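Local atomic coordinates of gamma-hexachlorocyclohexane dehydrochlorinase (Sphingomonas paucimobilis, PDB entry 3A76), a protein that catalyses two successive dehydrochlorinations of the pollutant lindane (gamma-hexachlorocyclohexane), giving a tetrachlorocyclohexadiene by way of pentachlorocyclohexene. Residues D25-A28 / S29-A32; D78-N82 / V83-M87. One frame throughout, in Å; residues are numbered along the deposited sequence.

Interaction 1 of 2, residues D25-A28 / S29-A32; sequences DRLA and SRAA
Ser29 folds its hydroxyl back over the preceding turn of the helix onto the carbonyl of Asp25, OG lying 2.8 Å from Asp25 O. A chi1 of -69° sets OG beside the serine's own backbone N, a position from which it can donate to the carbonyl four residues earlier. That bond meets the carbonyl at a C=O...OG angle of 158°, OG tilted somewhat from the carbonyl plane, and the weak bond from Ser29 N also ends on Asp25 O, at 3.0 Å. Asp25 O thus takes one bond from the hydroxyl and a weak one from the amide of Ser29, and the buried hydroxyl has a further, weak hydrogen bond from Trp144 NE1. The Asp25 carboxylate serves other partners: its OD1 forms a salt bridge with NH2 of the adjoining Arg26 at 2.8 Å, and OD2 forms another with Arg139 NH2.

Round the helix, Arg30 lays its aliphatic part over the end of Arg26's peptide group, CG coming within 3.0 Å of Arg26 O while Arg30 N is bonded to that oxygen at 2.9 Å. Farther out, CD of Arg30 meets CD1 of Leu27 at 4.0 Å, the two side chains crossing at a slant. Leu27 and Arg30 both pack on Ala31 of the second subunit, while Ala28 packs on Leu27 of the third. On the strand side, Arg26, Ser29 and Arg30 touch Phe102. The serine hydroxyl bonded to the carbonyl four residues back is a common helical arrangement, here on the long N-terminal helix 22-45 of the SnoaL-like fold, set between its own sheet and the subunits of the homotrimer.

Interaction 2 of 2, residues D78-N82 / V83-M87; sequences DLANN and VLWPM
Trp85 lies with the six-membered part of its indole over the methyl of Ala80, a CH-pi contact with CB 3.4 Å from the ring centroid and 6° off the ring normal. Its CG, anti to the carbonyl carbon (chi1 -60°), swings the indole back there. At the ring's edge, in its plane, sits Asn81 OD1, 3.6 Å from Trp85 CZ3, with the amide perpendicular to the indole. Trp85 NE1 bonds to Val44 O, and Asn81 ND2 to Glu49. With an alanine at Trp85, the Ala80 methyl would probably lose its aromatic cover and Val44 O its indole N-H partner.

Apolar contacts continue through Leu79, whose CD1 reaches Val83 CB at 3.8 Å and whose CG meets Leu84 CG at 4.1 Å.

Among the polar links, Leu79 O accepts Val83 N at 2.9 Å and Leu84 N at 3.0 Å from opposite faces of its plane, and Trp85 N reaches Ala80 O at 2.8 Å. Asn82 ND2 donates to Asp78 OD2 at 3.0 Å, on the anti side of the carboxylate.

The i to i+5 bonds mark a pi-type widening of helix 72-87, then a kink at Pro86, whose N has no hydrogen to donate, beside the spermidine pocket of His93, the probable proton acceptor.

Both contacts are local turns within single helices of one SnoaL-like domain, and both are partly buried, but they lie on opposite sides of the chain's centre, about 31 Å apart between centres. Interaction 1, on helix 22-45, meets both other subunits and is dominated by polar bonding, with small side chains and charged groups around it. Interaction 2, on helix 72-87, touches no other protein chain; its chemistry is largely aromatic and aliphatic on the buried face, with its polar side-chain pair, Asp78 and Asn82, on the outer one. The turns of 25-32 follow the i to i+4 pattern, some bonds weak, whereas 78-87 widens and kinks near the pocket.

Interaction 1 of 2, residues D25-A28 / S29-A32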
# COMPACT_ATOMS: atom_id res chain seq x y z
N ASP B 25 7.33 4.75 23.06
CA ASP B 25 6.37 3.67 23.30
C ASP B 25 5.23 3.67 22.27
O ASP B 25 4.78 2.61 21.83
CB ASP B 25 5.83 3.78 24.74
CG ASP B 25 4.70 2.80 25.03
OD1 ASP B 25 3.61 3.26 25.44
OD2 ASP B 25 4.91 1.57 24.88
N ARG B 26 4.78 4.87 21.90
CA ARG B 26 3.74 5.06 20.87
C ARG B 26 4.26 4.64 19.49
O ARG B 26 3.57 3.92 18.75
CB ARG B 26 3.28 6.52 20.83
CG ARG B 26 1.84 6.72 20.39
CD ARG B 26 0.87 6.55 21.57
NE ARG B 26 1.26 5.43 22.42
CZ ARG B 26 0.81 5.20 23.65
NH1 ARG B 26 -0.09 6.01 24.22
NH2 ARG B 26 1.26 4.14 24.31
N LEU B 27 5.45 5.11 19.15
CA LEU B 27 6.12 4.76 17.91
C LEU B 27 6.38 3.26 17.80
O LEU B 27 6.05 2.64 16.79
CB LEU B 27 7.41 5.58 17.76
CG LEU B 27 7.38 6.89 16.94
CD1 LEU B 27 5.98 7.38 16.60
CD2 LEU B 27 8.21 7.99 17.60
N ALA B 28 6.93 2.67 18.86
CA ALA B 28 7.20 1.23 18.90
C ALA B 28 5.93 0.37 18.82
O ALA B 28 5.96 -0.75 18.30
CB ALA B 28 8.00 0.87 20.14
N SER B 29 4.82 0.90 19.32
CA SER B 29 3.55 0.18 19.30
C SER B 29 2.90 0.25 17.93
O SER B 29 2.32 -0.73 17.45
CB SER B 29 2.62 0.68 20.41
OG SER B 29 3.13 0.33 21.69
N ARG B 30 2.99 1.42 17.30
CA ARG B 30 2.58 1.62 15.91
C ARG B 30 3.26 0.58 14.98
O ARG B 30 2.59 -0.05 14.17
CB ARG B 30 2.90 3.04 15.46
CG ARG B 30 2.06 4.14 16.12
CD ARG B 30 2.55 5.54 15.75
NE ARG B 30 2.57 5.74 14.30
CZ ARG B 30 1.60 6.34 13.61
NH1 ARG B 30 0.53 6.82 14.24
NH2 ARG B 30 1.70 6.47 12.29
N ALA B 31 4.57 0.41 15.14
CA ALA B 31 5.36 -0.55 14.35
C ALA B 31 4.89 -2.00 14.50
O ALA B 31 4.66 -2.70 13.49
CB ALA B 31 6.84 -0.44 14.69
N ALA B 32 4.73 -2.45 15.74
CA ALA B 32 4.22 -3.79 16.02
C ALA B 32 2.81 -4.02 15.47
O ALA B 32 2.48 -5.11 14.99
CB ALA B 32 4.27 -4.08 17.54

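Interaction 2 of 2, residues D78-N82 / V83-M87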
# COMPACT_ATOMS: atom_id res chain seq x y z
N ASP B 78 -9.14 -22.39 11.51
CA ASP B 78 -10.40 -22.99 11.09
C ASP B 78 -10.95 -22.29 9.82
O ASP B 78 -11.24 -22.94 8.81
CB ASP B 78 -11.35 -22.94 12.30
CG ASP B 78 -12.76 -23.44 12.00
OD1 ASP B 78 -13.59 -23.27 12.93
OD2 ASP B 78 -13.06 -23.97 10.91
N LEU B 79 -11.05 -20.96 9.86
CA LEU B 79 -11.45 -20.15 8.70
C LEU B 79 -10.49 -20.31 7.49
O LEU B 79 -10.93 -20.61 6.38
CB LEU B 79 -11.58 -18.67 9.12
CG LEU B 79 -11.85 -17.53 8.13
CD1 LEU B 79 -13.06 -17.80 7.30
CD2 LEU B 79 -12.03 -16.22 8.88
N ALA B 80 -9.19 -20.13 7.71
CA ALA B 80 -8.19 -20.32 6.67
C ALA B 80 -8.32 -21.68 5.99
O ALA B 80 -8.63 -21.74 4.80
CB ALA B 80 -6.81 -20.14 7.25
N ASN B 81 -8.13 -22.76 6.75
CA ASN B 81 -8.13 -24.13 6.21
C ASN B 81 -9.42 -24.59 5.57
O ASN B 81 -9.39 -25.36 4.61
CB ASN B 81 -7.72 -25.14 7.28
CG ASN B 81 -6.24 -25.12 7.57
OD1 ASN B 81 -5.44 -25.55 6.75
ND2 ASN B 81 -5.88 -24.63 8.74
N ASN B 82 -10.56 -24.14 6.09
CA ASN B 82 -11.85 -24.70 5.65
C ASN B 82 -12.65 -23.79 4.73
O ASN B 82 -13.60 -24.25 4.06
CB ASN B 82 -12.71 -25.14 6.85
CG ASN B 82 -12.02 -26.22 7.71
OD1 ASN B 82 -11.47 -27.20 7.18
ND2 ASN B 82 -12.05 -26.03 9.02
N VAL B 83 -12.28 -22.51 4.69
CA VAL B 83 -12.98 -21.52 3.87
C VAL B 83 -12.03 -20.77 2.93
O VAL B 83 -12.16 -20.87 1.72
CB VAL B 83 -13.81 -20.50 4.73
CG1 VAL B 83 -14.71 -19.63 3.84
CG2 VAL B 83 -14.66 -21.23 5.76
N LEU B 84 -11.07 -20.02 3.48
CA LEU B 84 -10.26 -19.11 2.65
C LEU B 84 -9.38 -19.85 1.65
O LEU B 84 -9.49 -19.62 0.44
CB LEU B 84 -9.45 -18.12 3.49
CG LEU B 84 -10.25 -17.12 4.35
CD1 LEU B 84 -9.31 -16.13 5.03
CD2 LEU B 84 -11.34 -16.40 3.55
N TRP B 85 -8.54 -20.76 2.15
CA TRP B 85 -7.65 -21.49 1.27
C TRP B 85 -8.39 -22.34 0.24
O TRP B 85 -8.10 -22.22 -0.94
CB TRP B 85 -6.52 -22.19 2.05
CG TRP B 85 -5.69 -21.17 2.81
CD1 TRP B 85 -5.46 -19.87 2.45
CD2 TRP B 85 -5.00 -21.35 4.06
NE1 TRP B 85 -4.66 -19.24 3.38
CE2 TRP B 85 -4.37 -20.13 4.38
CE3 TRP B 85 -4.84 -22.43 4.94
CZ2 TRP B 85 -3.60 -19.95 5.54
CZ3 TRP B 85 -4.07 -22.26 6.10
CH2 TRP B 85 -3.46 -21.02 6.38
N PRO B 86 -9.39 -23.14 0.65
CA PRO B 86 -10.17 -23.86 -0.38
C PRO B 86 -10.91 -22.98 -1.39
O PRO B 86 -11.17 -23.43 -2.49
CB PRO B 86 -11.18 -24.69 0.43
CG PRO B 86 -10.61 -24.76 1.80
CD PRO B 86 -9.84 -23.49 2.01
N MET B 87 -11.23 -21.74 -1.02
CA MET B 87 -11.98 -20.81 -1.89
C MET B 87 -11.20 -20.33 -3.13
O MET B 87 -11.78 -20.10 -4.20
CB MET B 87 -12.45 -19.61 -1.06
CG MET B 87 -13.40 -18.66 -1.78
SD MET B 87 -14.00 -17.32 -0.71
CE MET B 87 -15.36 -18.14 0.12